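Local coordinates for monosaccharide ABC transporter substrate-binding protein, CUT2 family (Acidothermus cellulolyticus, PDB 4RU1) that binds myo-inositol and probably serves as the extracytoplasmic solute-binding component of a CUT2-family ABC sugar importer, at the 1,2,3,4,5,6-hexahydroxy-cyclohexane site. Numbering follows the deposited sequence.

The 1,2,3,4,5,6-hexahydroxy-cyclohexane site. Residues 28, 33, 35-36, 108, 151, 157-158, 161, 206, 231, 251. With INS (1,2,3,4,5,6-hexahydroxy-cyclohexane), chain B.
One face of the Phe35 ring carries the cyclohexane ring of INS, with INS C1 3.9 Å from the ring centroid in a CH-pi contact; Phe35 CG lies anti to the backbone N (chi1 169°), which sets the ring flat against the ligand. Trp36 turns its edge to the ligand instead: the indole N-H of NE1 points almost in the ring plane at O4, while CD2 of Phe35 packs against one indole face toward the rim. His28 likewise comes edge-on, its NE2 lying 3.0 Å from INS O5. At the opposite end of the ligand the extended Arg161 side chain presents its guanidinium edge end-on, NH1 and NH2 both donating in plane to O1. INS O1 donates in turn to Asp231 OD2 on the syn lone pair (2.6 Å), and the doubly donating guanidinium would probably polarise this hydroxyl toward the carboxylate. Asp33 OD2 takes O3 in the same syn manner. The Asn108 amide straddles two hydroxyls, OD1 accepting from INS O5 at 2.7 Å and ND2 donating to O6. An alanine here would remove both side-chain hydrogen bonds and would probably weaken recognition of these neighbouring hydroxyls. This is the myo-inositol pocket of a periplasmic-binding-protein fold, and the ligand is almost wholly buried, 289 of its 300 Å² being lost to solvent. Gln151, bent at chi2 (-87°), brings NE2 to O2 nearly in its amide plane, and INS O2 donates to the backbone carbonyl O of Leu206 at 2.7 Å, from above the carbonyl plane.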
ATOM      1  N   HIS A  28      -6.102   7.957  -0.435  1.00 14.87           N
ATOM      2  CA  HIS A  28      -7.057   7.379  -1.386  1.00 13.27           C
ATOM      3  C   HIS A  28      -7.834   6.191  -0.844  1.00 15.73           C
ATOM      4  O   HIS A  28      -8.445   5.498  -1.630  1.00 16.13           O
ATOM      5  CB  HIS A  28      -6.292   6.974  -2.635  1.00 16.76           C
ATOM      6  CG  HIS A  28      -5.222   5.938  -2.381  1.00 15.89           C
ATOM      7  ND1 HIS A  28      -3.926   6.301  -2.037  1.00 15.59           N
ATOM      8  CD2 HIS A  28      -5.229   4.596  -2.444  1.00 15.76           C
ATOM      9  CE1 HIS A  28      -3.196   5.226  -1.907  1.00 11.51           C
ATOM     10  NE2 HIS A  28      -3.961   4.174  -2.125  1.00 13.75           N
ATOM     11  N   ASP A  33     -11.268  -0.370   3.922  1.00 19.74           N
ATOM     12  CA  ASP A  33      -9.977  -0.992   3.615  1.00 18.49           C
ATOM     13  C   ASP A  33      -9.100  -0.866   4.868  1.00 17.79           C
ATOM     14  O   ASP A  33      -8.542   0.207   5.188  1.00 17.74           O
ATOM     15  CB  ASP A  33      -9.370  -0.371   2.372  1.00 15.50           C
ATOM     16  CG  ASP A  33      -8.010  -1.015   2.015  1.00 17.04           C
ATOM     17  OD1 ASP A  33      -7.583  -1.895   2.799  1.00 17.54           O
ATOM     18  OD2 ASP A  33      -7.430  -0.620   0.966  1.00 17.07           O
ATOM     19  N   PHE A  35      -6.254  -1.869   5.667  1.00 15.68           N
ATOM     20  CA  PHE A  35      -4.830  -1.561   5.537  1.00 16.20           C
ATOM     21  C   PHE A  35      -4.522  -0.212   6.111  1.00 13.59           C
ATOM     22  O   PHE A  35      -3.534  -0.032   6.773  1.00 14.69           O
ATOM     23  CB  PHE A  35      -4.413  -1.539   4.065  1.00 15.93           C
ATOM     24  CG  PHE A  35      -3.041  -0.987   3.828  1.00 13.39           C
ATOM     25  CD1 PHE A  35      -1.945  -1.763   3.976  1.00 15.66           C
ATOM     26  CD2 PHE A  35      -2.896   0.302   3.318  1.00 14.26           C
ATOM     27  CE1 PHE A  35      -0.670  -1.240   3.676  1.00 13.93           C
ATOM     28  CE2 PHE A  35      -1.670   0.823   3.044  1.00 13.81           C
ATOM     29  CZ  PHE A  35      -0.558   0.045   3.261  1.00 16.52           C
ATOM     30  N   TRP A  36      -5.433   0.720   5.939  1.00 13.42           N
ATOM     31  CA  TRP A  36      -5.223   2.156   6.216  1.00 13.28           C
ATOM     32  C   TRP A  36      -5.308   2.346   7.757  1.00 15.83           C
ATOM     33  O   TRP A  36      -4.834   3.355   8.299  1.00 15.36           O
ATOM     34  CB  TRP A  36      -6.206   3.032   5.426  1.00 12.66           C
ATOM     35  CG  TRP A  36      -5.853   2.995   4.014  1.00 14.84           C
ATOM     36  CD1 TRP A  36      -6.344   2.118   3.042  1.00 18.48           C
ATOM     37  CD2 TRP A  36      -4.778   3.694   3.408  1.00 12.58           C
ATOM     38  NE1 TRP A  36      -5.640   2.298   1.837  1.00 15.74           N
ATOM     39  CE2 TRP A  36      -4.665   3.243   2.065  1.00 15.65           C
ATOM     40  CE3 TRP A  36      -3.865   4.684   3.862  1.00 15.33           C
ATOM     41  CZ2 TRP A  36      -3.705   3.777   1.203  1.00 17.33           C
ATOM     42  CZ3 TRP A  36      -2.934   5.176   2.987  1.00 16.40           C
ATOM     43  CH2 TRP A  36      -2.832   4.712   1.707  1.00 17.42           C
ATOM     44  N   ASN A 108       3.244   6.007   0.376  1.00 11.70           N
ATOM     45  CA  ASN A 108       2.449   4.854   0.011  1.00 12.06           C
ATOM     46  C   ASN A 108       2.252   4.669  -1.527  1.00 16.11           C
ATOM     47  O   ASN A 108       2.490   3.564  -2.028  1.00 12.82           O
ATOM     48  CB  ASN A 108       1.101   4.824   0.646  1.00 14.95           C
ATOM     49  CG  ASN A 108       0.347   3.580   0.284  1.00 12.39           C
ATOM     50  OD1 ASN A 108      -0.528   3.627  -0.587  1.00 11.70           O
ATOM     51  ND2 ASN A 108       0.663   2.468   0.880  1.00 12.03           N
ATOM     52  N   GLN A 151      -7.520  -4.754  -6.967  1.00 14.63           N
ATOM     53  CA  GLN A 151      -8.792  -4.357  -6.411  1.00 16.93           C
ATOM     54  C   GLN A 151      -9.280  -2.997  -6.810  1.00 16.50           C
ATOM     55  O   GLN A 151     -10.327  -2.562  -6.300  1.00 18.49           O
ATOM     56  CB  GLN A 151      -8.791  -4.535  -4.908  1.00 15.14           C
ATOM     57  CG  GLN A 151      -7.924  -3.539  -4.139  1.00 22.22           C
ATOM     58  CD  GLN A 151      -6.448  -3.931  -3.955  1.00 18.52           C
ATOM     59  OE1 GLN A 151      -5.871  -4.728  -4.679  1.00 14.87           O
ATOM     60  NE2 GLN A 151      -5.811  -3.321  -2.978  1.00 24.93           N
ATOM     61  N   GLN A 157       0.371   2.470  -8.018  1.00 13.74           N
ATOM     62  CA  GLN A 157       1.084   1.581  -7.089  1.00 12.38           C
ATOM     63  C   GLN A 157       0.677   0.123  -7.254  1.00 14.79           C
ATOM     64  O   GLN A 157       1.481  -0.803  -7.010  1.00 20.04           O
ATOM     65  CB  GLN A 157       0.954   1.997  -5.629  1.00 14.21           C
ATOM     66  CG  GLN A 157      -0.382   1.683  -4.943  1.00 16.58           C
ATOM     67  CD  GLN A 157      -1.578   2.536  -5.380  1.00 16.48           C
ATOM     68  OE1 GLN A 157      -1.528   3.368  -6.281  1.00 14.06           O
ATOM     69  NE2 GLN A 157      -2.632   2.363  -4.607  1.00 15.67           N
ATOM     70  N   LEU A 158      -0.557  -0.101  -7.671  1.00 14.34           N
ATOM     71  CA  LEU A 158      -1.053  -1.431  -7.956  1.00 14.84           C
ATOM     72  C   LEU A 158      -0.578  -1.876  -9.325  1.00 13.49           C
ATOM     73  O   LEU A 158      -0.088  -3.039  -9.463  1.00 12.68           O
ATOM     74  CB  LEU A 158      -2.591  -1.448  -7.869  1.00 16.29           C
ATOM     75  CG  LEU A 158      -3.201  -1.119  -6.500  1.00 16.65           C
ATOM     76  CD1 LEU A 158      -4.704  -1.283  -6.539  1.00 14.81           C
ATOM     77  CD2 LEU A 158      -2.518  -1.883  -5.352  1.00 17.21           C
ATOM     78  N   ARG A 161       3.010  -3.063  -9.347  1.00 13.25           N
ATOM     79  CA  ARG A 161       3.226  -4.385  -8.808  1.00 13.63           C
ATOM     80  C   ARG A 161       3.006  -5.475  -9.871  1.00 16.15           C
ATOM     81  O   ARG A 161       3.868  -6.341 -10.073  1.00 15.03           O
ATOM     82  CB  ARG A 161       2.294  -4.662  -7.600  1.00 15.32           C
ATOM     83  CG  ARG A 161       2.567  -3.844  -6.368  1.00 13.80           C
ATOM     84  CD  ARG A 161       1.597  -4.136  -5.228  1.00 16.97           C
ATOM     85  NE  ARG A 161       1.961  -3.329  -4.050  1.00 12.48           N
ATOM     86  CZ  ARG A 161       1.158  -3.147  -3.016  1.00 12.91           C
ATOM     87  NH1 ARG A 161      -0.013  -3.758  -2.903  1.00 14.14           N
ATOM     88  NH2 ARG A 161       1.585  -2.450  -2.025  1.00 15.85           N
ATOM     89  N   LEU A 206      -3.155  -8.188  -3.985  1.00 13.42           N
ATOM     90  CA  LEU A 206      -2.468  -6.913  -3.736  1.00 11.58           C
ATOM     91  C   LEU A 206      -2.851  -6.236  -2.395  1.00 13.71           C
ATOM     92  O   LEU A 206      -2.463  -5.070  -2.105  1.00 15.99           O
ATOM     93  CB  LEU A 206      -2.582  -5.951  -4.866  1.00 13.58           C
ATOM     94  CG  LEU A 206      -2.176  -6.488  -6.207  1.00 19.75           C
ATOM     95  CD1 LEU A 206      -2.185  -5.391  -7.270  1.00 20.16           C
ATOM     96  CD2 LEU A 206      -0.926  -7.283  -6.286  1.00 14.98           C
ATOM     97  N   ASP A 231       1.093  -7.522   1.923  1.00 13.30           N
ATOM     98  CA  ASP A 231       0.602  -6.979   3.219  1.00 12.68           C
ATOM     99  C   ASP A 231       0.161  -8.029   4.203  1.00 15.26           C
ATOM    100  O   ASP A 231      -0.165  -9.170   3.887  1.00 16.18           O
ATOM    101  CB  ASP A 231      -0.599  -6.002   3.013  1.00 13.65           C
ATOM    102  CG  ASP A 231      -0.302  -4.852   2.083  1.00 15.86           C
ATOM    103  OD1 ASP A 231       0.859  -4.386   2.001  1.00 15.63           O
ATOM    104  OD2 ASP A 231      -1.249  -4.358   1.428  1.00 14.39           O
ATOM    105  N   GLN A 251       5.316  -4.089   3.462  1.00 10.54           N
ATOM    106  CA  GLN A 251       5.691  -2.709   3.143  1.00 13.77           C
ATOM    107  C   GLN A 251       5.749  -1.789   4.341  1.00 11.36           C
ATOM    108  O   GLN A 251       6.026  -0.581   4.200  1.00 12.60           O
ATOM    109  CB  GLN A 251       4.788  -2.063   2.073  1.00 11.63           C
ATOM    110  CG  GLN A 251       3.368  -1.811   2.550  1.00 13.93           C
ATOM    111  CD  GLN A 251       2.495  -1.072   1.529  1.00 13.55           C
ATOM    112  OE1 GLN A 251       1.425  -1.580   1.083  1.00 16.74           O
ATOM    113  NE2 GLN A 251       2.898   0.134   1.212  1.00 10.71           N
TER
HETATM  114  C1  INS B 401      -1.870  -1.654  -0.249  1.00 11.78           C
HETATM  115  C2  INS B 401      -3.292  -2.162  -0.433  1.00 20.58           C
HETATM  116  C3  INS B 401      -4.266  -0.998  -0.249  1.00 15.87           C
HETATM  117  C4  INS B 401      -3.920   0.210  -1.091  1.00 13.86           C
HETATM  118  C5  INS B 401      -2.533   0.701  -0.822  1.00 10.17           C
HETATM  119  C6  INS B 401      -1.491  -0.371  -0.986  1.00 14.39           C
HETATM  120  O1  INS B 401      -0.885  -2.676  -0.469  1.00 13.76           O
HETATM  121  O2  INS B 401      -3.383  -2.574  -1.807  1.00 20.99           O
HETATM  122  O3  INS B 401      -5.558  -1.507  -0.635  1.00 19.61           O
HETATM  123  O4  INS B 401      -4.874   1.280  -0.872  1.00 17.88           O
HETATM  124  O5  INS B 401      -2.146   1.775  -1.709  1.00 13.46           O
HETATM  125  O6  INS B 401      -0.171   0.107  -0.593  1.00 14.59           O
HETATM  126  O   HOH W   1       1.487   0.979  -2.458  1.00 14.62           O
HETATM  127  O   HOH W   2      -5.817  -3.614   1.420  1.00 18.10           O
HETATM  128  O   HOH W   3      -8.102   1.667  -0.412  1.00 20.42           O